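Local coordinates for putative methylthioribose-1-phosphate isomerase (Pyrococcus horikoshii OT3, PDB 6A34), which catalyses the isomerisation of 5-methylthioribose 1-phosphate to 5-methylthioribulose 1-phosphate in the methionine salvage pathway, at the interface of chains A and B. Coordinates in Å, arbitrary orientation; residue numbers count along the deposited sequence, not the author numbering. Chains: chain A/B, Putative methylthioribose-1-phosphate isomerase.

The interface of chains A and B. Residues chain A 259, 296, 319, 321, 323-324; chain B 229, 232-233.
An aromatic side chain packed against a largely apolar socket makes up this part of the two-fold interface between two copies of an MtnA isomerase, a member of the eIF-2B alpha/beta/delta family; it helps hold the two chains together in the deposited dimer. B:Phe232, on the short helix 230-235, lays one side of its ring against A:Ile259, A:Pro321, A:Asp324 and A:Ile296, with A:Tyr319 at its edge. With CG anti to the backbone N (chi1 174°), the ring points away from its helix and into that socket. At the far end of the ring, B:Phe232 CZ meets the branch methyl CG2 of A:Ile296 at 3.9 Å, the two side chains coming from opposite directions. A:Tyr319 crosses at about a right angle and sets its phenol OH in the plane of the phenylalanine ring, at the edge, 3.3 Å from B:Phe232 CE2. A:Pro321 packs CB and CG over the phenylalanine face, off centre, CG 4.0 Å from B:Phe232 CD2; within chain A its CD lies 3.5 Å above the A:Tyr319 ring plane, towards the rim, and should limit that ring's tilting. The A:Asp324 methylene CB comes obliquely to the rim, off the ring plane, 3.4 Å from B:Phe232 CD1. Nearer the helix, A:Ile259 reaches the B:Phe232 CB with its terminal CD1, while its CG1 packs 3.9 Å from B:Ala229 CA. A:Tyr319 also touches the neighbouring helix residue, its CD2 lying 3.8 Å from B:Val233 CG1. An alanine in place of B:Phe232 would probably leave A:Ile296 and the A:Tyr319 hydroxyl without their packing partner and open a gap in the socket.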
ATOM      1  N   ILE A 259      -8.725  -3.394   5.398  1.00 26.58           N
ATOM      2  CA  ILE A 259      -8.393  -2.011   5.121  1.00 28.43           C
ATOM      3  C   ILE A 259      -7.970  -1.859   3.655  1.00 26.19           C
ATOM      4  O   ILE A 259      -7.179  -2.644   3.095  1.00 27.08           O
ATOM      5  CB  ILE A 259      -7.315  -1.514   6.095  1.00 29.98           C
ATOM      6  CG1 ILE A 259      -7.149   0.001   6.036  1.00 32.48           C
ATOM      7  CG2 ILE A 259      -5.997  -2.232   5.847  1.00 32.82           C
ATOM      8  CD1 ILE A 259      -8.287   0.766   6.672  1.00 33.89           C
ATOM      9  N   ILE A 296     -14.361  -0.450  15.245  1.00 54.00           N
ATOM     10  CA  ILE A 296     -13.103  -0.493  14.478  1.00 56.18           C
ATOM     11  C   ILE A 296     -11.975  -1.033  15.365  1.00 50.71           C
ATOM     12  O   ILE A 296     -11.638  -0.456  16.383  1.00 55.52           O
ATOM     13  CB  ILE A 296     -12.727   0.878  13.874  1.00 58.31           C
ATOM     14  CG1 ILE A 296     -13.885   1.564  13.132  1.00 61.32           C
ATOM     15  CG2 ILE A 296     -11.532   0.700  12.954  1.00 61.56           C
ATOM     16  CD1 ILE A 296     -14.423   0.790  11.920  1.00 60.38           C
ATOM     17  N   TYR A 319      -1.131   4.670  12.775  1.00 35.91           N
ATOM     18  CA  TYR A 319      -2.519   4.304  12.916  1.00 34.67           C
ATOM     19  C   TYR A 319      -2.772   3.098  12.018  1.00 33.53           C
ATOM     20  O   TYR A 319      -2.504   3.159  10.837  1.00 34.55           O
ATOM     21  CB  TYR A 319      -3.404   5.487  12.551  1.00 37.16           C
ATOM     22  CG  TYR A 319      -4.880   5.243  12.701  1.00 37.94           C
ATOM     23  CD1 TYR A 319      -5.422   4.817  13.904  1.00 41.62           C
ATOM     24  CD2 TYR A 319      -5.732   5.474  11.646  1.00 39.36           C
ATOM     25  CE1 TYR A 319      -6.790   4.614  14.042  1.00 45.59           C
ATOM     26  CE2 TYR A 319      -7.094   5.262  11.761  1.00 50.32           C
ATOM     27  CZ  TYR A 319      -7.626   4.853  12.969  1.00 46.55           C
ATOM     28  OH  TYR A 319      -8.966   4.672  13.056  1.00 54.00           O
ATOM     29  N   PRO A 321      -5.779   0.767  11.486  1.00 30.37           N
ATOM     30  CA  PRO A 321      -7.083   0.106  11.459  1.00 32.90           C
ATOM     31  C   PRO A 321      -6.987  -1.168  10.599  1.00 31.52           C
ATOM     32  O   PRO A 321      -6.531  -1.100   9.481  1.00 31.45           O
ATOM     33  CB  PRO A 321      -7.977   1.181  10.837  1.00 31.71           C
ATOM     34  CG  PRO A 321      -7.028   1.935   9.933  1.00 32.03           C
ATOM     35  CD  PRO A 321      -5.755   2.033  10.746  1.00 29.53           C
ATOM     36  N   PHE A 323      -9.595  -3.058   9.569  1.00 32.90           N
ATOM     37  CA  PHE A 323     -10.782  -3.107   8.691  1.00 34.46           C
ATOM     38  C   PHE A 323     -11.237  -1.680   8.407  1.00 32.08           C
ATOM     39  O   PHE A 323     -11.023  -0.798   9.204  1.00 31.04           O
ATOM     40  CB  PHE A 323     -11.913  -3.894   9.367  1.00 38.59           C
ATOM     41  CG  PHE A 323     -11.474  -5.300   9.664  1.00 45.14           C
ATOM     42  CD1 PHE A 323     -11.260  -6.204   8.630  1.00 48.27           C
ATOM     43  CD2 PHE A 323     -11.143  -5.691  10.956  1.00 52.29           C
ATOM     44  CE1 PHE A 323     -10.777  -7.482   8.887  1.00 45.49           C
ATOM     45  CE2 PHE A 323     -10.659  -6.969  11.209  1.00 48.79           C
ATOM     46  CZ  PHE A 323     -10.478  -7.859  10.178  1.00 48.03           C
ATOM     47  N   ASP A 324     -11.829  -1.467   7.244  1.00 28.06           N
ATOM     48  CA  ASP A 324     -12.642  -0.315   7.040  1.00 29.35           C
ATOM     49  C   ASP A 324     -14.090  -0.771   6.783  1.00 30.81           C
ATOM     50  O   ASP A 324     -14.396  -1.979   6.742  1.00 27.74           O
ATOM     51  CB  ASP A 324     -12.047   0.599   5.975  1.00 29.30           C
ATOM     52  CG  ASP A 324     -11.808   0.015   4.593  1.00 30.06           C
ATOM     53  OD1 ASP A 324     -12.527  -0.945   4.224  1.00 26.76           O
ATOM     54  OD2 ASP A 324     -10.934   0.570   3.875  1.00 30.09           O
TER
ATOM     55  N   ALA B 229      -5.196   2.849   4.091  1.00 28.53           N
ATOM     56  CA  ALA B 229      -5.883   3.556   5.161  1.00 29.77           C
ATOM     57  C   ALA B 229      -6.132   5.047   4.845  1.00 28.54           C
ATOM     58  O   ALA B 229      -6.869   5.716   5.570  1.00 31.20           O
ATOM     59  CB  ALA B 229      -5.111   3.370   6.437  1.00 28.52           C
ATOM     60  N   PHE B 232      -9.839   5.746   4.484  1.00 31.89           N
ATOM     61  CA  PHE B 232     -10.519   5.537   5.690  1.00 31.32           C
ATOM     62  C   PHE B 232     -10.320   6.737   6.611  1.00 31.72           C
ATOM     63  O   PHE B 232     -11.268   7.124   7.258  1.00 30.08           O
ATOM     64  CB  PHE B 232     -10.036   4.239   6.343  1.00 34.90           C
ATOM     65  CG  PHE B 232     -10.601   3.985   7.715  1.00 40.47           C
ATOM     66  CD1 PHE B 232     -11.830   3.364   7.872  1.00 41.22           C
ATOM     67  CD2 PHE B 232      -9.932   4.437   8.853  1.00 46.12           C
ATOM     68  CE1 PHE B 232     -12.354   3.133   9.143  1.00 44.17           C
ATOM     69  CE2 PHE B 232     -10.458   4.221  10.124  1.00 49.49           C
ATOM     70  CZ  PHE B 232     -11.656   3.535  10.265  1.00 48.48           C
ATOM     71  N   VAL B 233      -9.095   7.288   6.698  1.00 33.71           N
ATOM     72  CA  VAL B 233      -8.862   8.429   7.617  1.00 33.01           C
ATOM     73  C   VAL B 233      -9.602   9.648   7.059  1.00 30.03           C
ATOM     74  O   VAL B 233     -10.092  10.452   7.863  1.00 32.95           O
ATOM     75  CB  VAL B 233      -7.387   8.756   7.949  1.00 32.88           C
ATOM     76  CG1 VAL B 233      -6.684   7.599   8.620  1.00 34.28           C
ATOM     77  CG2 VAL B 233      -6.612   9.230   6.738  1.00 35.32           C
TER